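Local coordinates for protein cycloalternan-forming enzyme (PDB 5F7U) that belongs to glycosyl hydrolase family 31 and joins a TIM-barrel domain to several beta-rich domains, among them a carbohydrate-binding module of family 6, at residues A[920-925]-A[929-934]; A[852-857]-A[863-868]; A[804-809]-A[875-880]; A[810-815]-A[827-832]; A[894-897]-A[901-904]. The protein carries 1 engineered substitution. All coordinates share one frame; numbering follows the deposited sequence.

In the fold
The five contacts belong to one beta sandwich and the helical connection on its outside, and show how its layers and its outer cover are joined. Contact 2 pairs neighbouring strands within one sheet; contact 1, its centre about 10 Å away, spans the two sheets. Contacts 3 and 4, their centres about 4 Å apart, share the outer face of the other sheet and meet at the loop 810-815. Contact 5 belongs to a helix on that same side and lies farthest from contact 2, about 22 Å between centres. A bound magnesium ion lies about 9 Å from the side chain of Y810, and an alpha-D-glucopyranose about 12 Å from that of R829.

Contact 1 (A[920-925]-A[929-934]); sequences VKAAAK and QAIVLN
V920 meets I931 and L933 through its two methyl branches, one for each partner. With CG1 anti to the backbone N (chi1 -179°), that branch lies 3.8 Å from I931 CG2, and the two side chains slide past each other in opposite directions. The second branch, CG2, approaches L933 CD1 at 4.2 Å; the backbone of L933 does not direct its side chain straight at V920, but the far end of the leucine swings nearer. A922 extends the apolar row with its single methyl, CB, at 4.4 Å from I931 CD1, a looser touch.

No clear backbone pairing joins the segments, and the geometry explains why. The axes of 920-922 and 929-934 stay 9.6 Å apart while running nearly antiparallel, at 161°, which is the spacing of facing sheets and not of neighbouring strands. This is the interior of a beta sandwich. On one side V920 and A922 are bonded through their backbones to M876 and T874 in the mixed sheet; on the other, Q929 is bonded through its backbone to L867 in the antiparallel sheet. M876, from strand 874-879, also packs on I931, and L867 touches A922, widening the same apolar layer.

At the turn that links the strands, contact of a different kind takes over. The side chain of Q929 is buried and extends toward the turn, where the aliphatic part of K925 crosses it at about a right angle. K925 CD rests 3.7 Å from Q929 CD, so the methylenes of an exposed lysine lie against the amide group.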
# COMPACT_ATOMS: atom_id res chain seq x y z
N VAL A 920 32.15 -8.32 13.05
CA VAL A 920 32.89 -9.59 12.80
C VAL A 920 33.00 -9.81 11.29
O VAL A 920 31.98 -9.93 10.61
CB VAL A 920 32.21 -10.82 13.47
CG1 VAL A 920 33.01 -12.09 13.20
CG2 VAL A 920 32.05 -10.62 14.97
N LYS A 921 34.23 -9.83 10.79
CA LYS A 921 34.47 -10.09 9.37
C LYS A 921 34.79 -11.56 9.15
O LYS A 921 35.72 -12.10 9.77
CB LYS A 921 35.62 -9.22 8.85
CG LYS A 921 35.88 -9.36 7.35
CD LYS A 921 37.01 -8.43 6.92
CE LYS A 921 36.55 -6.99 6.80
NZ LYS A 921 37.61 -6.13 6.17
N ALA A 922 34.01 -12.19 8.27
CA ALA A 922 34.25 -13.57 7.82
C ALA A 922 34.58 -13.53 6.34
O ALA A 922 33.96 -12.80 5.58
CB ALA A 922 33.03 -14.45 8.06
N ALA A 923 35.58 -14.31 5.94
CA ALA A 923 35.97 -14.41 4.54
C ALA A 923 34.87 -15.12 3.73
O ALA A 923 34.07 -15.87 4.30
CB ALA A 923 37.30 -15.15 4.42
N ALA A 924 34.83 -14.88 2.43
CA ALA A 924 33.95 -15.64 1.53
C ALA A 924 34.41 -17.09 1.50
O ALA A 924 35.59 -17.36 1.28
CB ALA A 924 33.95 -15.05 0.12
N LYS A 925 33.49 -18.02 1.76
CA LYS A 925 33.79 -19.46 1.73
C LYS A 925 32.60 -20.21 1.15
O LYS A 925 31.45 -19.83 1.38
CB LYS A 925 34.07 -20.01 3.13
CG LYS A 925 35.43 -19.61 3.68
CD LYS A 925 35.88 -20.50 4.82
CE LYS A 925 37.30 -20.13 5.20
NZ LYS A 925 38.05 -21.33 5.67
N GLN A 929 29.93 -21.41 8.02
CA GLN A 929 30.90 -20.94 9.01
C GLN A 929 30.21 -20.67 10.32
O GLN A 929 29.17 -20.01 10.35
CB GLN A 929 31.64 -19.69 8.52
CG GLN A 929 32.55 -19.96 7.32
CD GLN A 929 33.32 -18.74 6.91
OE1 GLN A 929 32.85 -17.95 6.08
NE2 GLN A 929 34.50 -18.55 7.49
N ALA A 930 30.79 -21.17 11.41
CA ALA A 930 30.21 -21.02 12.74
C ALA A 930 30.92 -19.90 13.51
O ALA A 930 32.07 -20.07 13.93
CB ALA A 930 30.28 -22.35 13.49
N ILE A 931 30.24 -18.77 13.69
CA ILE A 931 30.82 -17.59 14.35
C ILE A 931 30.33 -17.60 15.80
O ILE A 931 29.13 -17.76 16.04
CB ILE A 931 30.39 -16.26 13.66
CG1 ILE A 931 30.90 -16.22 12.20
CG2 ILE A 931 30.87 -15.04 14.44
CD1 ILE A 931 30.26 -15.11 11.36
N VAL A 932 31.25 -17.46 16.75
CA VAL A 932 30.86 -17.36 18.16
C VAL A 932 31.49 -16.11 18.78
O VAL A 932 32.72 -15.92 18.68
CB VAL A 932 31.23 -18.62 18.98
CG1 VAL A 932 30.78 -18.48 20.42
CG2 VAL A 932 30.61 -19.87 18.37
N LEU A 933 30.66 -15.28 19.40
CA LEU A 933 31.13 -14.16 20.21
C LEU A 933 31.12 -14.60 21.66
O LEU A 933 30.08 -15.01 22.19
CB LEU A 933 30.21 -12.93 20.04
CG LEU A 933 30.24 -12.12 18.74
CD1 LEU A 933 29.73 -12.92 17.54
CD2 LEU A 933 29.35 -10.90 18.92
N ASN A 934 32.29 -14.53 22.30
CA ASN A 934 32.44 -14.93 23.72
C ASN A 934 32.56 -13.76 24.66
O ASN A 934 33.09 -12.71 24.29
CB ASN A 934 33.67 -15.81 23.90
CG ASN A 934 33.58 -17.11 23.12
OD1 ASN A 934 34.38 -17.35 22.20
ND2 ASN A 934 32.62 -17.94 23.47

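Contact 2 (A[852-857]-A[863-868]); sequences ISVSED and VSVDLP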
# COMPACT_ATOMS: atom_id res chain seq x y z
N ILE A 852 20.51 -17.49 7.33
CA ILE A 852 21.35 -17.07 8.45
C ILE A 852 20.58 -17.35 9.72
O ILE A 852 19.37 -17.08 9.79
CB ILE A 852 21.62 -15.53 8.48
CG1 ILE A 852 21.63 -14.89 7.08
CG2 ILE A 852 22.83 -15.18 9.35
CD1 ILE A 852 22.87 -15.13 6.26
N SER A 853 21.24 -17.90 10.73
CA SER A 853 20.59 -18.06 12.02
C SER A 853 21.48 -17.59 13.15
O SER A 853 22.72 -17.68 13.08
CB SER A 853 20.13 -19.51 12.24
OG SER A 853 21.22 -20.39 12.36
N VAL A 854 20.84 -17.05 14.18
CA VAL A 854 21.53 -16.46 15.34
C VAL A 854 20.97 -17.14 16.57
O VAL A 854 19.76 -17.33 16.67
CB VAL A 854 21.33 -14.92 15.42
CG1 VAL A 854 21.94 -14.34 16.71
CG2 VAL A 854 21.92 -14.23 14.19
N SER A 855 21.86 -17.54 17.46
CA SER A 855 21.48 -18.11 18.75
C SER A 855 22.06 -17.28 19.88
O SER A 855 23.26 -17.39 20.22
CB SER A 855 21.87 -19.59 18.86
OG SER A 855 21.39 -20.13 20.09
N GLU A 856 21.20 -16.46 20.46
CA GLU A 856 21.55 -15.60 21.58
C GLU A 856 21.59 -16.43 22.85
O GLU A 856 20.64 -17.14 23.18
CB GLU A 856 20.55 -14.44 21.68
CG GLU A 856 20.73 -13.54 22.89
CD GLU A 856 19.95 -14.03 24.09
OE1 GLU A 856 18.71 -14.13 23.98
OE2 GLU A 856 20.58 -14.31 25.13
N ASP A 857 22.72 -16.35 23.55
CA ASP A 857 22.93 -17.09 24.80
C ASP A 857 23.68 -16.21 25.80
O ASP A 857 24.69 -16.62 26.38
CB ASP A 857 23.69 -18.41 24.51
CG ASP A 857 23.73 -19.37 25.71
OD1 ASP A 857 22.99 -19.18 26.70
OD2 ASP A 857 24.52 -20.35 25.67
N VAL A 863 26.98 -15.33 21.90
CA VAL A 863 26.06 -15.19 20.77
C VAL A 863 26.71 -16.00 19.66
O VAL A 863 27.90 -15.83 19.38
CB VAL A 863 25.85 -13.72 20.33
CG1 VAL A 863 25.02 -13.63 19.05
CG2 VAL A 863 25.12 -12.94 21.42
N SER A 864 25.94 -16.88 19.04
CA SER A 864 26.45 -17.68 17.93
C SER A 864 25.74 -17.30 16.65
O SER A 864 24.53 -17.07 16.65
CB SER A 864 26.29 -19.17 18.23
OG SER A 864 26.94 -19.48 19.45
N VAL A 865 26.50 -17.18 15.57
CA VAL A 865 25.94 -16.89 14.25
C VAL A 865 26.33 -18.02 13.30
O VAL A 865 27.52 -18.35 13.17
CB VAL A 865 26.40 -15.53 13.70
CG1 VAL A 865 25.76 -15.25 12.33
CG2 VAL A 865 26.04 -14.41 14.67
N ASP A 866 25.32 -18.63 12.68
CA ASP A 866 25.53 -19.67 11.71
C ASP A 866 25.41 -19.05 10.33
O ASP A 866 24.30 -18.72 9.88
CB ASP A 866 24.53 -20.81 11.91
CG ASP A 866 24.82 -21.64 13.16
OD1 ASP A 866 25.90 -21.49 13.80
OD2 ASP A 866 23.94 -22.47 13.50
N LEU A 867 26.56 -18.85 9.70
CA LEU A 867 26.62 -18.20 8.40
C LEU A 867 26.68 -19.29 7.31
O LEU A 867 27.48 -20.21 7.40
CB LEU A 867 27.84 -17.28 8.36
CG LEU A 867 28.11 -16.30 7.22
CD1 LEU A 867 27.14 -15.13 7.24
CD2 LEU A 867 29.55 -15.82 7.34
N PRO A 868 25.80 -19.20 6.29
CA PRO A 868 25.85 -20.22 5.24
C PRO A 868 27.01 -19.89 4.29
O PRO A 868 27.67 -18.86 4.49
CB PRO A 868 24.50 -20.04 4.54
CG PRO A 868 24.24 -18.58 4.65
CD PRO A 868 24.79 -18.17 6.00
O HOH W 1 25.26 -18.91 21.41
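The carbonyl oxygen of S855 is gripped twice: S864 N donates to S855 O at 3.0 Å, and a water donates to S855 O at 2.8 Å. The same water is hydrogen-bonded to S864 OG at 2.6 Å, and thus ties the serine hydroxyl to the opposite backbone. The return bond of this pair, from S855 N to S864 O, is 2.8 Å long and nearly straight. Two residues along, S853 and D866 repeat the scheme unevenly: D866 N to S853 O measures 2.8 Å, whereas S853 N to D866 O stretches to 3.3 Å.

Between these hydrogen-bonded pairs stand V854 with V865 and E856 with V863, non-hydrogen-bonded, their side chains on the other face. V854 CG1 reaches diagonally to V863 CG1, 3.9 Å away, while V854 and V865 lie side by side. I852 is twisted off the staggered position (chi1 -30°), and its CD1 ends 3.6 Å from P868 CD.

The valines look into the sandwich, toward V830 and M876 of the facing sheet. The serines and D866 occupy the partly exposed face, where S855 OG is bonded to D835. The alternation of pair types is that of antiparallel pairing, and the short connection between strands 848-857 and 862-867 makes it a beta hairpin.

Contact 3 (A[804-809]-A[875-880]); sequences MNMTDG and TMQVFS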
# COMPACT_ATOMS: atom_id res chain seq x y z
N MET A 804 22.69 -5.42 4.98
CA MET A 804 23.01 -4.05 4.61
C MET A 804 24.19 -4.01 3.66
O MET A 804 25.03 -4.90 3.65
CB MET A 804 23.30 -3.20 5.85
CG MET A 804 22.22 -3.20 6.92
SD MET A 804 22.69 -2.16 8.31
CE MET A 804 24.15 -2.97 8.94
N ASN A 805 24.24 -2.96 2.85
CA ASN A 805 25.37 -2.71 1.96
C ASN A 805 26.04 -1.44 2.47
O ASN A 805 25.49 -0.36 2.32
CB ASN A 805 24.88 -2.54 0.52
CG ASN A 805 26.02 -2.38 -0.46
OD1 ASN A 805 27.14 -2.81 -0.18
ND2 ASN A 805 25.75 -1.78 -1.61
N MET A 806 27.22 -1.60 3.09
CA MET A 806 27.91 -0.50 3.79
C MET A 806 29.22 -0.12 3.13
O MET A 806 29.83 -0.93 2.43
CB MET A 806 28.20 -0.90 5.26
CG MET A 806 26.98 -1.32 6.06
SD MET A 806 25.76 -0.02 6.30
CE MET A 806 26.04 0.40 8.01
N THR A 807 29.66 1.11 3.37
CA THR A 807 31.01 1.55 2.97
C THR A 807 32.00 1.08 4.03
O THR A 807 31.61 0.51 5.05
CB THR A 807 31.12 3.08 2.90
OG1 THR A 807 31.02 3.62 4.23
CG2 THR A 807 30.03 3.67 2.01
N ASP A 808 33.29 1.35 3.82
CA ASP A 808 34.29 1.11 4.87
C ASP A 808 34.07 1.93 6.15
O ASP A 808 34.74 1.71 7.16
CB ASP A 808 35.70 1.37 4.34
CG ASP A 808 36.22 0.24 3.47
OD1 ASP A 808 35.52 -0.77 3.27
OD2 ASP A 808 37.36 0.37 2.98
N GLY A 809 33.17 2.91 6.09
CA GLY A 809 32.81 3.70 7.27
C GLY A 809 31.85 2.97 8.20
O GLY A 809 31.79 3.26 9.39
N THR A 875 30.32 -8.92 6.98
CA THR A 875 30.56 -8.29 8.27
C THR A 875 29.29 -8.38 9.11
O THR A 875 28.24 -7.88 8.69
CB THR A 875 30.97 -6.81 8.12
OG1 THR A 875 32.15 -6.69 7.30
CG2 THR A 875 31.24 -6.16 9.49
N MET A 876 29.37 -9.02 10.26
CA MET A 876 28.27 -8.94 11.22
C MET A 876 28.44 -7.66 12.05
O MET A 876 29.56 -7.32 12.45
CB MET A 876 28.27 -10.14 12.19
CG MET A 876 28.30 -11.53 11.56
SD MET A 876 26.95 -11.89 10.41
CE MET A 876 25.52 -11.74 11.46
N GLN A 877 27.33 -6.98 12.33
CA GLN A 877 27.32 -5.96 13.37
C GLN A 877 26.34 -6.40 14.45
O GLN A 877 25.12 -6.26 14.30
CB GLN A 877 26.91 -4.58 12.84
CG GLN A 877 27.90 -3.94 11.86
CD GLN A 877 27.49 -2.54 11.44
OE1 GLN A 877 26.30 -2.19 11.43
NE2 GLN A 877 28.48 -1.72 11.08
N VAL A 878 26.88 -6.94 15.53
CA VAL A 878 26.06 -7.55 16.58
C VAL A 878 25.90 -6.57 17.74
O VAL A 878 26.90 -6.12 18.33
CB VAL A 878 26.69 -8.87 17.09
CG1 VAL A 878 25.75 -9.60 18.05
CG2 VAL A 878 27.08 -9.78 15.94
N PHE A 879 24.65 -6.30 18.12
CA PHE A 879 24.33 -5.42 19.27
C PHE A 879 24.67 -6.19 20.54
O PHE A 879 24.03 -7.21 20.84
CB PHE A 879 22.85 -5.03 19.20
CG PHE A 879 22.44 -3.91 20.13
CD1 PHE A 879 23.06 -2.65 20.09
CD2 PHE A 879 21.35 -4.09 21.00
CE1 PHE A 879 22.62 -1.60 20.91
CE2 PHE A 879 20.93 -3.06 21.84
CZ PHE A 879 21.55 -1.81 21.79
N SER A 880 25.69 -5.75 21.27
CA SER A 880 26.16 -6.45 22.48
C SER A 880 27.24 -5.65 23.15
O SER A 880 27.73 -4.68 22.59
CB SER A 880 26.76 -7.83 22.12
OG SER A 880 28.06 -7.71 21.56
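Q877 OE1 receives the methyl end of M804, whose CE stops 3.4 Å from it. The two side chains cross at about a right angle: the glutamine is extended beyond CG, and the methionine runs straight until its last bond turns (chi3 -63°) and presents CE to the amide oxygen.

The amide is positioned from outside the pair. R829 donates through NE to Q877 OE1, and Q877 NE2 is hydrogen-bonded to the carbonyl oxygen of Y810, so both ends of the flat group are held and its rotation is fixed. M804 owes its place to backbone pairing with T827. Strand 825-830 therefore lies between the two segments, and the methionine and glutamine reach over it on the face turned from the sandwich interior. Farther out, T807 OG1 accepts from G809 N at 2.9 Å in an ST turn, which shapes the chain just before Y810.

M804 and Q877 are both buried. The thioether methyl meets the oxygen by van der Waals contact, while the directed bonds are those with R829 NE and the carbonyl oxygen of Y810; the polar amide is thereby satisfied although the M804 thioether lies against it.

Contact 4 (A[810-815]-A[827-832]); sequences YQLGQN and TFRVYP
Y810, at positive backbone angles (phi 59°), starts an irregular loop beside the extended strand 827-830; the nearest CA atoms, Y810 CA and T827 CA, are 8.6 Å apart, so side chains must bridge the gap. T827 OG1 comes to the edge of the Y810 ring, near its plane, 3.5 Å from CE1. That hydroxyl is hydrogen-bonded to the carbonyl oxygen of N825, and the phenol OH of Y810 is bonded to T875 OG1, so each group has its own anchor.

L812 meets R829 more loosely, its CG 4.3 Å from NH1 in an oblique approach. R829 CG is anti to the backbone N (chi1 179°), and three successive bends, chi2 to chi4, shorten its reach and leave the guanidinium standing off the strand. There NH2 donates to Y831 OH at 2.9 Å, the oxygen lying almost in the guanidinium plane, while NE is engaged by Q877. Within the loop, Q811 N donates to Q814 OE1 at 2.9 Å from above the amide plane.

The loop is moored to helix 687-700 by N700, which is bonded to G813 N and Q814 O; strand 825-830 runs between strands 801-806 and 874-879, with F828 and V830 turned to strand 848-857.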
# COMPACT_ATOMS: atom_id res chain seq x y z
N TYR A 810 31.08 2.03 7.64
CA TYR A 810 30.19 1.16 8.42
C TYR A 810 29.10 1.88 9.25
O TYR A 810 28.58 1.32 10.22
CB TYR A 810 31.02 0.20 9.29
CG TYR A 810 31.60 -0.98 8.54
CD1 TYR A 810 30.78 -2.06 8.16
CD2 TYR A 810 32.95 -1.03 8.20
CE1 TYR A 810 31.30 -3.14 7.48
CE2 TYR A 810 33.48 -2.12 7.52
CZ TYR A 810 32.65 -3.17 7.16
OH TYR A 810 33.18 -4.25 6.49
N GLN A 811 28.75 3.11 8.87
CA GLN A 811 27.63 3.80 9.51
C GLN A 811 26.47 3.91 8.53
O GLN A 811 26.69 4.00 7.32
CB GLN A 811 28.04 5.20 9.97
CG GLN A 811 29.20 5.20 10.98
CD GLN A 811 28.78 4.76 12.38
OE1 GLN A 811 27.76 5.21 12.89
NE2 GLN A 811 29.57 3.86 13.01
N LEU A 812 25.25 3.92 9.05
CA LEU A 812 24.07 4.20 8.23
C LEU A 812 24.17 5.61 7.66
O LEU A 812 24.65 6.52 8.33
CB LEU A 812 22.79 4.03 9.04
CG LEU A 812 22.45 2.60 9.44
CD1 LEU A 812 21.31 2.62 10.44
CD2 LEU A 812 22.11 1.74 8.23
N GLY A 813 23.76 5.79 6.41
CA GLY A 813 23.78 7.11 5.79
C GLY A 813 25.06 7.46 5.03
O GLY A 813 25.32 8.63 4.78
N GLN A 814 25.85 6.45 4.68
CA GLN A 814 27.08 6.64 3.90
C GLN A 814 26.90 6.03 2.51
O GLN A 814 26.45 4.90 2.38
CB GLN A 814 28.28 6.04 4.64
CG GLN A 814 28.47 6.68 6.00
CD GLN A 814 29.62 6.11 6.78
OE1 GLN A 814 29.84 4.89 6.81
NE2 GLN A 814 30.36 6.99 7.45
N ASN A 815 27.26 6.82 1.50
CA ASN A 815 26.94 6.54 0.09
C ASN A 815 27.66 5.32 -0.48
O ASN A 815 28.89 5.32 -0.61
CB ASN A 815 27.29 7.79 -0.73
CG ASN A 815 26.79 7.73 -2.17
OD1 ASN A 815 26.05 6.83 -2.55
ND2 ASN A 815 27.19 8.70 -2.96
N THR A 827 26.86 -6.62 4.95
CA THR A 827 26.84 -6.49 6.40
C THR A 827 25.51 -7.01 6.93
O THR A 827 24.49 -6.86 6.26
CB THR A 827 27.05 -5.02 6.82
OG1 THR A 827 28.31 -4.56 6.30
CG2 THR A 827 27.07 -4.83 8.35
N PHE A 828 25.52 -7.67 8.10
CA PHE A 828 24.27 -8.07 8.73
C PHE A 828 24.22 -7.49 10.13
O PHE A 828 25.05 -7.85 10.98
CB PHE A 828 24.11 -9.60 8.79
CG PHE A 828 24.04 -10.25 7.44
CD1 PHE A 828 25.20 -10.57 6.74
CD2 PHE A 828 22.79 -10.52 6.85
CE1 PHE A 828 25.14 -11.14 5.47
CE2 PHE A 828 22.73 -11.12 5.59
CZ PHE A 828 23.90 -11.41 4.90
N ARG A 829 23.26 -6.60 10.34
CA ARG A 829 23.00 -6.01 11.65
C ARG A 829 22.09 -6.97 12.43
O ARG A 829 21.05 -7.39 11.92
CB ARG A 829 22.33 -4.64 11.46
CG ARG A 829 21.95 -3.88 12.73
CD ARG A 829 23.15 -3.36 13.51
NE ARG A 829 23.86 -2.26 12.86
CZ ARG A 829 23.49 -0.98 12.90
NH1 ARG A 829 24.27 -0.06 12.31
NH2 ARG A 829 22.37 -0.62 13.52
N VAL A 830 22.51 -7.31 13.65
CA VAL A 830 21.87 -8.36 14.45
C VAL A 830 21.55 -7.82 15.83
O VAL A 830 22.43 -7.27 16.50
CB VAL A 830 22.80 -9.60 14.57
CG1 VAL A 830 22.18 -10.67 15.48
CG2 VAL A 830 23.07 -10.20 13.18
N TYR A 831 20.28 -7.99 16.24
CA TYR A 831 19.83 -7.66 17.59
C TYR A 831 19.48 -8.98 18.27
O TYR A 831 18.32 -9.43 18.18
CB TYR A 831 18.64 -6.66 17.53
CG TYR A 831 19.06 -5.36 16.91
CD1 TYR A 831 19.67 -4.36 17.68
CD2 TYR A 831 18.90 -5.13 15.55
CE1 TYR A 831 20.09 -3.16 17.10
CE2 TYR A 831 19.31 -3.94 14.96
CZ TYR A 831 19.91 -2.97 15.75
OH TYR A 831 20.33 -1.79 15.19
N PRO A 832 20.47 -9.62 18.95
CA PRO A 832 20.23 -10.98 19.45
C PRO A 832 19.10 -11.04 20.47
O PRO A 832 19.04 -10.22 21.39
CB PRO A 832 21.56 -11.36 20.12
CG PRO A 832 22.58 -10.40 19.59
CD PRO A 832 21.82 -9.13 19.29

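Contact 5 (A[894-897]-A[901-904]); sequences AKAD and AFNE
A896 and F902 meet with the alanine in an extended conformation (phi -96°, psi 127°), its methyl pointing toward the helix, and with the first torsion of the phenylalanine setting CG anti to its own N (chi1 -176°). The ring is thus carried away from F902 N, and the N and CB of that residue face the alanine. The site is a loop-to-helix connection: strand 891-892, at the edge of one sheet of the sandwich, runs through 894-897 into the short helix 899-904, and the chain then enters strand 908-912, at the edge of the other sheet.

The contact is small and centres on one methyl. A896 CB sits 3.5 Å from F902 N and 3.9 Å from F902 CB, and it lies at the edge of the F902 ring, near the ring plane. A901 adds its own methyl, A901 CB lying 4.0 Å from A896 CB. No hydrogen bond crosses between the segments; the alanine is buried by apolar contact, while its backbone, like that of A894, is bonded to Y909 on strand 908-912. K895, pointing away, makes a salt bridge with E882.

The ring of F902 lies against the outer face of the mixed sheet. It touches Y910 and makes a cation-pi interaction with K921, whose NZ is also hydrogen-bonded to F902 O, so the same lysine holds the residue by ring and by backbone. N903 ND2 bonds to D808 O, joining the helix to the turn after strand 801-806. At the far end of the ring, F902 CZ packs against T875 CG2.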
# COMPACT_ATOMS: atom_id res chain seq x y z
N ALA A 894 41.32 -12.20 14.87
CA ALA A 894 42.12 -11.15 15.51
C ALA A 894 41.31 -9.91 15.82
O ALA A 894 40.57 -9.42 14.97
CB ALA A 894 43.32 -10.79 14.63
N LYS A 895 41.47 -9.41 17.04
CA LYS A 895 40.90 -8.12 17.41
C LYS A 895 41.57 -7.00 16.60
O LYS A 895 42.81 -6.87 16.58
CB LYS A 895 41.06 -7.88 18.91
CG LYS A 895 40.47 -6.57 19.40
CD LYS A 895 41.09 -6.20 20.74
CE LYS A 895 40.36 -5.03 21.37
NZ LYS A 895 39.18 -5.50 22.15
N ALA A 896 40.75 -6.20 15.94
CA ALA A 896 41.23 -4.97 15.30
C ALA A 896 41.01 -3.80 16.24
O ALA A 896 39.89 -3.58 16.72
CB ALA A 896 40.54 -4.75 13.97
N ASP A 897 42.08 -3.05 16.50
CA ASP A 897 42.00 -1.91 17.42
C ASP A 897 41.36 -0.67 16.79
O ASP A 897 40.80 0.16 17.52
CB ASP A 897 43.38 -1.56 17.99
CG ASP A 897 43.87 -2.59 19.00
OD1 ASP A 897 43.04 -3.15 19.75
OD2 ASP A 897 45.10 -2.83 19.06
N ALA A 901 42.29 -0.93 10.68
CA ALA A 901 42.85 -2.28 10.81
C ALA A 901 41.80 -3.32 10.44
O ALA A 901 42.10 -4.29 9.73
CB ALA A 901 43.35 -2.51 12.23
N PHE A 902 40.57 -3.08 10.90
CA PHE A 902 39.43 -3.92 10.56
C PHE A 902 39.20 -4.02 9.06
O PHE A 902 38.96 -5.11 8.54
CB PHE A 902 38.15 -3.44 11.25
CG PHE A 902 36.97 -4.34 11.00
CD1 PHE A 902 36.87 -5.57 11.67
CD2 PHE A 902 35.98 -3.99 10.08
CE1 PHE A 902 35.79 -6.41 11.44
CE2 PHE A 902 34.92 -4.85 9.83
CZ PHE A 902 34.81 -6.05 10.52
N ASN A 903 39.25 -2.87 8.39
CA ASN A 903 39.06 -2.82 6.94
C ASN A 903 40.16 -3.58 6.18
O ASN A 903 39.87 -4.29 5.21
CB ASN A 903 38.91 -1.37 6.48
CG ASN A 903 37.51 -0.82 6.76
OD1 ASN A 903 36.52 -1.52 6.57
ND2 ASN A 903 37.42 0.42 7.22
N GLU A 904 41.40 -3.45 6.65
CA GLU A 904 42.56 -4.14 6.06
C GLU A 904 42.59 -5.67 6.30
O GLU A 904 43.10 -6.42 5.45
CB GLU A 904 43.86 -3.46 6.49
CG GLU A 904 44.09 -2.13 5.76
CD GLU A 904 45.23 -1.29 6.31
OE1 GLU A 904 45.02 -0.53 7.31
OE2 GLU A 904 46.34 -1.35 5.73